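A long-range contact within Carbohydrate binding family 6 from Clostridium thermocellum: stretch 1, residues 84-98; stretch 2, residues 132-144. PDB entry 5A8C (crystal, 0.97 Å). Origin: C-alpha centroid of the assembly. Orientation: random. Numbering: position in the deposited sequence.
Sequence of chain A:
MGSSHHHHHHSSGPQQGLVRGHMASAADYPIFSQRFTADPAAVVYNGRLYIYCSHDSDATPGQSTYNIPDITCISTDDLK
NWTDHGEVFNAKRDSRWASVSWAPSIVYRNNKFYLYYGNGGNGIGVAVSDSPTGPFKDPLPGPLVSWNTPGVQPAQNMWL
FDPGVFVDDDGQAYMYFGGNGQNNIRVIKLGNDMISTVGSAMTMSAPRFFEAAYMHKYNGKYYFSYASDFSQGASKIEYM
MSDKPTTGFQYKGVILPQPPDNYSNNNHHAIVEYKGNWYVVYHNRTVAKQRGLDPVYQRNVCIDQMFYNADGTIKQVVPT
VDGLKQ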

# COMPACT_ATOMS: atom_id res chain seq x y z
N ASP A 84 3.10 17.29 -8.40
CA ASP A 84 4.02 16.82 -7.37
C ASP A 84 3.81 17.61 -6.13
O ASP A 84 4.06 18.81 -6.09
N HIS A 85 3.38 16.93 -5.04
CA HIS A 85 3.21 17.58 -3.74
C HIS A 85 4.40 17.40 -2.81
O HIS A 85 4.32 17.77 -1.62
N GLY A 86 5.50 16.81 -3.31
CA GLY A 86 6.68 16.62 -2.50
C GLY A 86 6.52 15.49 -1.50
O GLY A 86 5.65 14.60 -1.65
N GLU A 87 7.36 15.50 -0.49
CA GLU A 87 7.31 14.54 0.57
C GLU A 87 6.50 15.13 1.69
O GLU A 87 6.85 16.13 2.27
N VAL A 88 5.38 14.47 2.02
CA VAL A 88 4.36 14.97 2.93
C VAL A 88 4.47 14.43 4.34
O VAL A 88 3.79 14.93 5.22
N PHE A 89 5.37 13.47 4.55
CA PHE A 89 5.64 12.89 5.85
C PHE A 89 7.07 12.44 5.84
O PHE A 89 7.48 11.74 4.92
N ASN A 90 7.80 12.73 6.95
CA ASN A 90 9.16 12.29 7.14
C ASN A 90 9.22 11.69 8.53
O ASN A 90 8.91 12.39 9.47
N ALA A 91 9.57 10.42 8.65
CA ALA A 91 9.44 9.77 9.96
C ALA A 91 10.25 10.43 11.05
O ALA A 91 9.76 10.62 12.16
N LYS A 92 11.49 10.78 10.76
CA LYS A 92 12.32 11.42 11.81
C LYS A 92 11.84 12.80 12.20
O LYS A 92 11.92 13.19 13.35
N ARG A 93 11.35 13.55 11.22
CA ARG A 93 10.91 14.92 11.48
C ARG A 93 9.52 14.97 12.13
O ARG A 93 9.19 15.90 12.84
N ASP A 94 8.67 13.99 11.78
CA ASP A 94 7.22 14.10 11.98
C ASP A 94 6.68 13.03 12.93
O ASP A 94 5.47 13.01 13.13
N SER A 95 7.54 12.21 13.54
CA SER A 95 7.20 11.30 14.58
C SER A 95 8.23 11.40 15.67
O SER A 95 9.38 11.80 15.43
N ARG A 96 7.86 10.96 16.87
CA ARG A 96 8.75 10.95 18.02
C ARG A 96 9.49 9.65 18.20
O ARG A 96 10.40 9.60 19.01
N TRP A 97 9.16 8.63 17.41
CA TRP A 97 9.68 7.30 17.68
C TRP A 97 10.20 6.56 16.45
O TRP A 97 10.94 5.61 16.60
N ALA A 98 9.79 6.97 15.25
CA ALA A 98 10.10 6.20 14.03
C ALA A 98 11.22 6.87 13.25
O ALA A 98 11.45 8.06 13.34
N PRO A 132 -4.77 16.83 2.49
CA PRO A 132 -4.20 15.67 1.82
C PRO A 132 -2.72 15.76 1.61
O PRO A 132 -2.05 14.76 1.39
N THR A 133 -2.18 16.99 1.60
CA THR A 133 -0.78 17.19 1.31
C THR A 133 0.04 17.56 2.52
O THR A 133 1.21 17.95 2.42
N GLY A 134 -0.52 17.37 3.72
CA GLY A 134 0.25 17.53 4.93
C GLY A 134 0.39 18.96 5.36
O GLY A 134 -0.32 19.84 4.86
N PRO A 135 1.30 19.22 6.25
CA PRO A 135 2.19 18.28 6.91
C PRO A 135 1.47 17.17 7.67
O PRO A 135 0.43 17.49 8.29
N PHE A 136 1.93 15.92 7.56
CA PHE A 136 1.43 14.86 8.41
C PHE A 136 2.28 14.74 9.63
O PHE A 136 3.50 14.78 9.56
N LYS A 137 1.64 14.50 10.80
CA LYS A 137 2.34 14.36 12.06
C LYS A 137 1.78 13.16 12.80
O LYS A 137 0.56 13.00 12.92
N ASP A 138 2.67 12.31 13.32
CA ASP A 138 2.25 11.18 14.15
C ASP A 138 2.05 11.66 15.57
O ASP A 138 2.98 12.19 16.17
N PRO A 139 0.82 11.57 16.09
CA PRO A 139 0.52 12.12 17.44
C PRO A 139 0.95 11.24 18.59
O PRO A 139 0.82 11.68 19.73
N LEU A 140 1.44 10.04 18.31
CA LEU A 140 1.59 9.04 19.36
C LEU A 140 3.04 8.96 19.85
O LEU A 140 3.99 9.22 19.11
N PRO A 141 3.23 8.52 21.09
CA PRO A 141 4.59 8.36 21.61
C PRO A 141 5.30 7.12 21.10
O PRO A 141 6.52 6.99 21.29
N GLY A 142 4.57 6.18 20.52
CA GLY A 142 5.12 4.96 20.00
C GLY A 142 4.22 4.42 18.91
O GLY A 142 3.26 5.07 18.50
N PRO A 143 4.55 3.23 18.41
CA PRO A 143 3.76 2.65 17.32
C PRO A 143 2.31 2.43 17.70
O PRO A 143 2.00 2.02 18.83
N LEU A 144 1.45 2.56 16.73
CA LEU A 144 0.06 2.20 16.84
C LEU A 144 -0.07 0.67 17.02
O LEU A 144 -0.92 0.19 17.79

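Charge anchors the middle of this contact. Asp 94 points toward the second stretch in an m rotamer, and its OD1 takes a salt bridge from Lys 137 NZ at 2.7 Å. Lys 137 leaves its backbone sideways, but its chain, m and m then t and t, carries the amine in to the acid. Arg 93 holds the same carboxylate within its own stretch, NH2 to Asp 94 OD2 at 2.7 Å, while Asn 90 N also donates to OD2, so the carboxylate that receives the lysine is also held from within its own stretch.

Two backbone hydrogen bonds tie the stretches together: Asp 138 N to Asp 94 O, 2.9 Å, and Phe 136 N to Val 88 O, 3.1 Å. Asp 138, t, also points inward; its OD2 accepts from Trp 97 NE1 at 3.0 Å, and its OD1 from Leu 140 N at 2.8 Å, so one side chain bonds both the indole and the backbone of its own loop. Arg 96 adds a weak bond, NH2 to Pro 139 O at 3.1 Å, and water 3 links Arg 96 N with the carbonyls of Asp 138 and Leu 140.

Packing fills the rest. Trp 97, p, lays one face over Gly 142 CA and Pro 143 CD. Val 88 CG2 meets Phe 136 CD1 at 3.9 Å, and Thr 133 CG2 sits over the His 85 ring.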

# COMPACT_ATOMS: atom_id res chain seq x y z
CB ASP A 84 5.43 17.02 -7.92
CG ASP A 84 6.53 16.51 -7.01
OD1 ASP A 84 6.25 15.93 -5.95
OD2 ASP A 84 7.72 16.67 -7.41
CB HIS A 85 1.93 17.11 -3.08
CG HIS A 85 0.71 17.33 -3.91
ND1 HIS A 85 0.24 18.58 -4.23
CD2 HIS A 85 -0.11 16.47 -4.54
CE1 HIS A 85 -0.86 18.45 -4.95
NE2 HIS A 85 -1.10 17.18 -5.18
CB GLU A 87 8.70 14.04 0.98
CG GLU A 87 9.27 12.95 0.05
CD GLU A 87 9.58 13.48 -1.32
OE1 GLU A 87 10.50 14.32 -1.41
OE2 GLU A 87 8.96 13.06 -2.29
CB VAL A 88 2.94 14.69 2.35
CG1 VAL A 88 2.77 15.37 1.01
CG2 VAL A 88 2.67 13.17 2.25
CB PHE A 89 4.71 11.68 6.18
CG PHE A 89 4.98 11.02 7.48
CD1 PHE A 89 4.71 11.67 8.67
CD2 PHE A 89 5.57 9.77 7.52
CE1 PHE A 89 4.98 11.06 9.88
CE2 PHE A 89 5.83 9.15 8.74
CZ PHE A 89 5.55 9.80 9.90
CB ASN A 90 10.13 13.48 6.97
CG ASN A 90 11.56 13.12 7.27
OD1 ASN A 90 11.90 12.78 8.39
ND2 ASN A 90 12.39 13.16 6.26
CB ALA A 91 9.76 8.30 9.83
CB LYS A 92 13.76 11.47 11.38
CG LYS A 92 14.48 10.14 11.41
CD LYS A 92 15.93 10.24 11.07
CE LYS A 92 16.68 8.91 11.11
NZ LYS A 92 18.14 9.11 11.05
CB ARG A 93 10.87 15.67 10.15
CG ARG A 93 10.64 17.17 10.21
CD ARG A 93 10.38 17.77 8.83
NE ARG A 93 9.16 17.22 8.25
CZ ARG A 93 8.88 17.18 6.94
NH1 ARG A 93 9.68 17.77 6.04
NH2 ARG A 93 7.76 16.56 6.51
CB ASP A 94 6.50 14.04 10.63
CG ASP A 94 6.88 15.13 9.68
OD1 ASP A 94 7.22 16.25 10.14
OD2 ASP A 94 6.79 14.89 8.45
CB SER A 95 7.12 9.87 14.12
OG SER A 95 8.37 9.28 14.03
CB ARG A 96 7.97 11.29 19.27
CG ARG A 96 7.51 12.73 19.29
CD ARG A 96 6.78 13.05 20.57
NE ARG A 96 5.39 12.61 20.51
CZ ARG A 96 4.68 12.22 21.57
NH1 ARG A 96 5.25 12.09 22.74
NH2 ARG A 96 3.39 12.02 21.45
CB TRP A 97 8.59 6.44 18.39
CG TRP A 97 7.39 6.24 17.48
CD1 TRP A 97 6.33 7.07 17.29
CD2 TRP A 97 7.21 5.17 16.54
NE1 TRP A 97 5.52 6.60 16.27
CE2 TRP A 97 6.04 5.44 15.80
CE3 TRP A 97 7.93 4.00 16.24
CZ2 TRP A 97 5.58 4.59 14.81
CZ3 TRP A 97 7.45 3.17 15.24
CH2 TRP A 97 6.30 3.47 14.53
CB ALA A 98 8.85 6.07 13.17
CB PRO A 132 -4.97 15.60 0.51
CG PRO A 132 -5.39 17.04 0.24
CD PRO A 132 -5.70 17.58 1.61
CB THR A 133 -0.61 18.17 0.17
OG1 THR A 133 -1.22 19.40 0.53
CG2 THR A 133 -1.22 17.62 -1.10
CB PRO A 135 2.89 19.21 7.93
CG PRO A 135 2.69 20.59 7.40
CD PRO A 135 1.36 20.58 6.81
CB PHE A 136 1.41 13.54 7.66
CG PHE A 136 0.33 13.42 6.59
CD1 PHE A 136 0.45 13.96 5.33
CD2 PHE A 136 -0.85 12.76 6.90
CE1 PHE A 136 -0.54 13.83 4.40
CE2 PHE A 136 -1.86 12.62 5.97
CZ PHE A 136 -1.71 13.17 4.71
CB LYS A 137 2.19 15.60 12.93
CG LYS A 137 2.83 16.87 12.37
CD LYS A 137 4.34 16.81 12.38
CE LYS A 137 4.98 18.10 11.92
NZ LYS A 137 6.46 18.02 12.07
CB ASP A 138 3.30 10.05 14.04
CG ASP A 138 2.99 8.83 14.88
OD1 ASP A 138 2.26 8.93 15.86
OD2 ASP A 138 3.47 7.72 14.45
CB PRO A 139 -0.99 12.23 17.40
CG PRO A 139 -1.42 11.04 16.56
CD PRO A 139 -0.36 10.93 15.47
CB LEU A 140 1.20 7.66 18.82
CG LEU A 140 -0.23 7.54 18.33
CD1 LEU A 140 -0.51 6.10 17.89
CD2 LEU A 140 -1.28 8.03 19.29
CB PRO A 141 4.37 8.29 23.12
CG PRO A 141 3.00 7.74 23.27
CD PRO A 141 2.21 8.32 22.14
CB PRO A 143 4.49 1.37 16.99
CG PRO A 143 5.42 1.12 18.07
CD PRO A 143 5.70 2.38 18.78
CB LEU A 144 -0.70 2.68 15.63
CG LEU A 144 -2.18 2.32 15.55
CD1 LEU A 144 -2.96 2.87 16.72
CD2 LEU A 144 -2.78 2.84 14.25
O HOH W 1 7.11 17.80 14.85
O HOH W 2 5.30 14.27 15.77
O HOH W 3 5.08 10.49 17.03
O HOH W 4 3.44 13.45 18.61